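Local coordinates for protein putative D-arabinose 5-phosphate isomerase (Klebsiella pneumoniae subsp. pneumoniae, PDB 3K2V) that probably belongs to an enzyme interconverting D-arabinose 5-phosphate and D-ribulose 5-phosphate, here represented by its CBS-domain pair, which binds a cytidine 5'-monophosphate-linked 3-deoxy-octulosonic acid, at residues H125-V129 / V140-H144. Residues are numbered along the deposited sequence; the frame is centred on the assembly and turned at random.
Sequences HITCV and VVHMH. With CMK (cytidine 5'-monophosphate 3-deoxy-beta-D-gulo-oct-2-ulo-pyranosonic acid), chain C.
Val129 and Val141 form a hydrogen-bonded antiparallel pair, joined by Val129 N to Val141 O at 2.9 Å and Val141 N to Val129 O at 3.0 Å. In the adjacent pair, Cys128 and His142 are non-hydrogen-bonded, and beyond it Met143 N donates to Thr127 O over 2.8 Å, tilted 31° from the carbonyl plane; segment 140-144 passes here from strand 136-142 into helix 143-146.

The same carbonyl oxygen, Thr127 O, lies over the centre of the His142 imidazole. With CG of His142 anti to its backbone N (chi1 -164°), the ring runs alongside the Thr127 side chain. Its edge is held at two points: ND1 of His142 accepts from His144 N at 3.0 Å, an N-cap bond only 5° out of the ring plane, and a water joins NE2 to Thr127 OG1. These bonds fix the ring's rotation.

Apolar contact brings CG1 of Val129 to CB of Val141 at 4.1 Å.

On the ligand side, this part of the second CBS domain presents Cys128 O to the exocyclic amino N4C of CMK at 3.0 Å, while ND1 of His125 makes a weak bond to O8. A second CMK touches His142 and His144.

Val129 from the hairpin of strands 128-133 and 136-142 and selenomethionine Met143 from the start of helix 143-146 both pack on Met121 of helix 114-124, and Met143 meets Met143 of the second subunit.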
ATOM      1  N   HIS A 125      -9.979  -4.216  -2.123  1.00 25.29           N
ATOM      2  CA  HIS A 125      -8.673  -4.300  -1.443  1.00 24.50           C
ATOM      3  C   HIS A 125      -7.557  -3.545  -2.151  1.00 22.33           C
ATOM      4  O   HIS A 125      -6.467  -4.067  -2.376  1.00 21.58           O
ATOM      5  CB  HIS A 125      -8.292  -5.760  -1.172  1.00 25.96           C
ATOM      6  CG  HIS A 125      -9.350  -6.496  -0.418  1.00 31.06           C
ATOM      7  ND1 HIS A 125      -9.286  -6.709   0.946  1.00 36.57           N
ATOM      8  CD2 HIS A 125     -10.541  -6.997  -0.827  1.00 34.30           C
ATOM      9  CE1 HIS A 125     -10.377  -7.347   1.335  1.00 38.58           C
ATOM     10  NE2 HIS A 125     -11.159  -7.525   0.280  1.00 38.09           N
ATOM     11  N   ILE A 126      -7.840  -2.287  -2.450  1.00 20.11           N
ATOM     12  CA  ILE A 126      -6.874  -1.368  -3.043  1.00 19.26           C
ATOM     13  C   ILE A 126      -6.831  -0.124  -2.168  1.00 18.95           C
ATOM     14  O   ILE A 126      -7.752   0.101  -1.397  1.00 19.01           O
ATOM     15  CB  ILE A 126      -7.269  -1.013  -4.496  1.00 19.31           C
ATOM     16  CG1 ILE A 126      -8.664  -0.353  -4.555  1.00 19.79           C
ATOM     17  CG2 ILE A 126      -7.218  -2.283  -5.370  1.00 17.90           C
ATOM     18  CD1 ILE A 126      -9.143   0.110  -6.006  1.00 20.56           C
ATOM     19  N   THR A 127      -5.764   0.655  -2.254  1.00 18.88           N
ATOM     20  CA  THR A 127      -5.666   1.861  -1.452  1.00 20.07           C
ATOM     21  C   THR A 127      -5.644   3.167  -2.275  1.00 20.43           C
ATOM     22  O   THR A 127      -5.481   4.245  -1.722  1.00 20.93           O
ATOM     23  CB  THR A 127      -4.478   1.807  -0.538  1.00 20.27           C
ATOM     24  OG1 THR A 127      -3.305   1.569  -1.316  1.00 20.92           O
ATOM     25  CG2 THR A 127      -4.664   0.650   0.514  1.00 20.69           C
ATOM     26  N   CYS A 128      -5.820   3.074  -3.582  0.70 20.21           N
ATOM     27  CA  CYS A 128      -5.791   4.279  -4.438  0.70 21.46           C
ATOM     28  C   CYS A 128      -6.624   4.008  -5.690  0.70 21.36           C
ATOM     29  O   CYS A 128      -6.444   2.958  -6.319  0.70 21.68           O
ATOM     30  CB  CYS A 128      -4.322   4.654  -4.785  0.70 21.66           C
ATOM     31  SG  CYS A 128      -4.046   6.361  -5.434  0.70 26.55           S
ATOM     32  N   VAL A 129      -7.530   4.939  -6.054  1.00 20.70           N
ATOM     33  CA  VAL A 129      -8.479   4.749  -7.145  1.00 20.54           C
ATOM     34  C   VAL A 129      -8.321   5.888  -8.171  1.00 20.32           C
ATOM     35  O   VAL A 129      -8.032   7.043  -7.811  1.00 18.00           O
ATOM     36  CB  VAL A 129      -9.932   4.625  -6.595  1.00 21.14           C
ATOM     37  CG1 VAL A 129     -10.355   5.906  -5.893  1.00 23.56           C
ATOM     38  CG2 VAL A 129     -10.949   4.291  -7.685  1.00 22.91           C
ATOM     39  N   VAL A 140      -6.504  11.254  -9.068  1.00 16.55           N
ATOM     40  CA  VAL A 140      -6.328  10.040  -8.280  0.80 17.21           C
ATOM     41  C   VAL A 140      -6.643  10.380  -6.836  1.00 17.28           C
ATOM     42  O   VAL A 140      -6.328  11.479  -6.368  1.00 17.28           O
ATOM     43  CB  VAL A 140      -4.895   9.496  -8.400  0.80 18.22           C
ATOM     44  CG1 VAL A 140      -4.709   8.263  -7.556  0.80 19.42           C
ATOM     45  CG2 VAL A 140      -4.550   9.175  -9.855  0.80 18.82           C
ATOM     46  N   VAL A 141      -7.295   9.448  -6.154  0.60 17.75           N
ATOM     47  CA  VAL A 141      -7.591   9.578  -4.736  0.60 17.62           C
ATOM     48  C   VAL A 141      -6.988   8.393  -4.008  0.60 17.55           C
ATOM     49  O   VAL A 141      -7.182   7.261  -4.430  0.60 17.53           O
ATOM     50  CB  VAL A 141      -9.101   9.553  -4.433  0.60 18.04           C
ATOM     51  CG1 VAL A 141      -9.333   9.854  -2.939  0.60 18.22           C
ATOM     52  CG2 VAL A 141      -9.848  10.527  -5.301  0.60 17.91           C
ATOM     53  N   HIS A 142      -6.296   8.665  -2.904  1.00 17.93           N
ATOM     54  CA  HIS A 142      -5.717   7.631  -2.050  1.00 18.00           C
ATOM     55  C   HIS A 142      -6.562   7.535  -0.791  1.00 18.02           C
ATOM     56  O   HIS A 142      -7.170   8.526  -0.345  1.00 16.57           O
ATOM     57  CB  HIS A 142      -4.288   8.019  -1.668  1.00 18.49           C
ATOM     58  CG  HIS A 142      -3.474   6.882  -1.117  1.00 19.02           C
ATOM     59  ND1 HIS A 142      -3.566   6.468   0.197  1.00 19.48           N
ATOM     60  CD2 HIS A 142      -2.552   6.082  -1.697  1.00 21.69           C
ATOM     61  CE1 HIS A 142      -2.741   5.453   0.401  1.00 20.90           C
ATOM     62  NE2 HIS A 142      -2.110   5.196  -0.733  1.00 21.37           N
HETATM   63  N   MSE A 143      -6.591   6.341  -0.207  1.00 18.86           N
HETATM   64  CA  MSE A 143      -7.281   6.146   1.069  0.70 19.83           C
HETATM   65  C   MSE A 143      -6.852   7.203   2.092  1.00 19.68           C
HETATM   66  O   MSE A 143      -7.709   7.707   2.820  1.00 20.03           O
HETATM   67  CB  MSE A 143      -7.081   4.715   1.603  0.70 20.47           C
HETATM   68  CG  MSE A 143      -8.109   4.273   2.666  0.60 23.12           C
HETATM   69 SE   MSE A 143      -8.047   2.311   2.951  0.70 30.46          SE
HETATM   70  CE  MSE A 143      -9.030   1.742   1.365  0.70 29.18           C
ATOM     71  N   HIS A 144      -5.569   7.573   2.125  1.00 20.43           N
ATOM     72  CA  HIS A 144      -5.083   8.627   3.041  1.00 22.46           C
ATOM     73  C   HIS A 144      -5.805   9.964   2.862  1.00 24.08           C
ATOM     74  O   HIS A 144      -6.048  10.667   3.836  1.00 24.47           O
ATOM     75  CB  HIS A 144      -3.580   8.885   2.864  1.00 23.16           C
ATOM     76  CG  HIS A 144      -2.709   7.823   3.453  1.00 24.45           C
ATOM     77  ND1 HIS A 144      -2.903   7.317   4.716  1.00 25.82           N
ATOM     78  CD2 HIS A 144      -1.626   7.186   2.955  1.00 25.84           C
ATOM     79  CE1 HIS A 144      -1.983   6.404   4.970  1.00 24.84           C
ATOM     80  NE2 HIS A 144      -1.191   6.309   3.921  1.00 25.84           N
TER
HETATM   81  N1C CMK C   1      -5.462  -1.895  -9.151  0.95 27.51           N
HETATM   82  C2C CMK C   1      -6.346  -1.487 -10.162  0.95 31.12           C
HETATM   83  N3C CMK C   1      -6.875  -0.199 -10.075  0.95 27.42           N
HETATM   84  C4C CMK C   1      -6.618   0.662  -9.019  0.95 30.98           C
HETATM   85  C5C CMK C   1      -5.736   0.254  -8.005  0.95 30.62           C
HETATM   86  C6C CMK C   1      -5.169  -1.031  -8.078  0.95 29.40           C
HETATM   87  O2C CMK C   1      -6.628  -2.207 -11.133  0.95 28.71           O
HETATM   88  N4C CMK C   1      -7.208   1.878  -9.056  0.95 31.08           N
HETATM   89  C1' CMK C   1      -4.870  -3.278  -9.243  0.95 28.92           C
HETATM   90  C2' CMK C   1      -3.353  -3.284  -9.013  0.95 26.53           C
HETATM   91  O2' CMK C   1      -2.706  -3.045 -10.271  0.95 25.72           O
HETATM   92  C3' CMK C   1      -3.124  -4.702  -8.493  0.95 28.06           C
HETATM   93  C4' CMK C   1      -4.435  -5.025  -7.747  0.95 30.75           C
HETATM   94  O4' CMK C   1      -5.451  -4.024  -8.179  0.95 27.50           O
HETATM   95  O3' CMK C   1      -2.966  -5.592  -9.584  0.95 28.15           O
HETATM   96  C5' CMK C   1      -4.336  -4.828  -6.242  0.95 29.70           C
HETATM   97  O5' CMK C   1      -3.814  -3.517  -5.898  0.95 29.15           O
HETATM   98  PA  CMK C   1      -2.602  -3.477  -4.780  0.95 31.65           P
HETATM   99  O1A CMK C   1      -1.392  -4.112  -5.372  0.95 32.25           O
HETATM  100  O2A CMK C   1      -2.342  -2.064  -4.363  0.95 31.20           O
HETATM  101  O6  CMK C   1      -3.431  -5.150  -1.352  0.95 41.40           O
HETATM  102  C2  CMK C   1      -2.518  -5.033  -2.470  0.95 41.43           C
HETATM  103  O2  CMK C   1      -3.228  -4.344  -3.542  0.95 38.33           O
HETATM  104  C3  CMK C   1      -1.277  -4.259  -1.992  0.95 40.63           C
HETATM  105  C4  CMK C   1      -0.714  -4.768  -0.647  0.95 41.56           C
HETATM  106  O4  CMK C   1       0.371  -3.902  -0.202  0.95 43.36           O
HETATM  107  C5  CMK C   1      -1.786  -4.880   0.414  0.95 42.82           C
HETATM  108  C6  CMK C   1      -2.881  -5.773  -0.159  0.95 43.59           C
HETATM  109  C7  CMK C   1      -4.064  -5.934   0.785  0.95 45.93           C
HETATM  110  C1  CMK C   1      -2.178  -6.405  -3.083  0.95 43.11           C
HETATM  111  O1X CMK C   1      -3.125  -6.983  -3.663  0.95 45.38           O
HETATM  112  O1Y CMK C   1      -1.009  -6.836  -3.021  0.95 42.83           O
HETATM  113  O5  CMK C   1      -2.328  -3.585   0.764  0.95 42.96           O
HETATM  114  C8  CMK C   1      -5.058  -6.975   0.248  0.95 45.93           C
HETATM  115  O8  CMK C   1      -6.243  -6.892   1.036  0.95 50.18           O
HETATM  116  O7  CMK C   1      -3.596  -6.367   2.046  0.95 45.85           O
HETATM  117  O   HOH W   1      -0.783   2.896  -0.888  1.00 34.32           O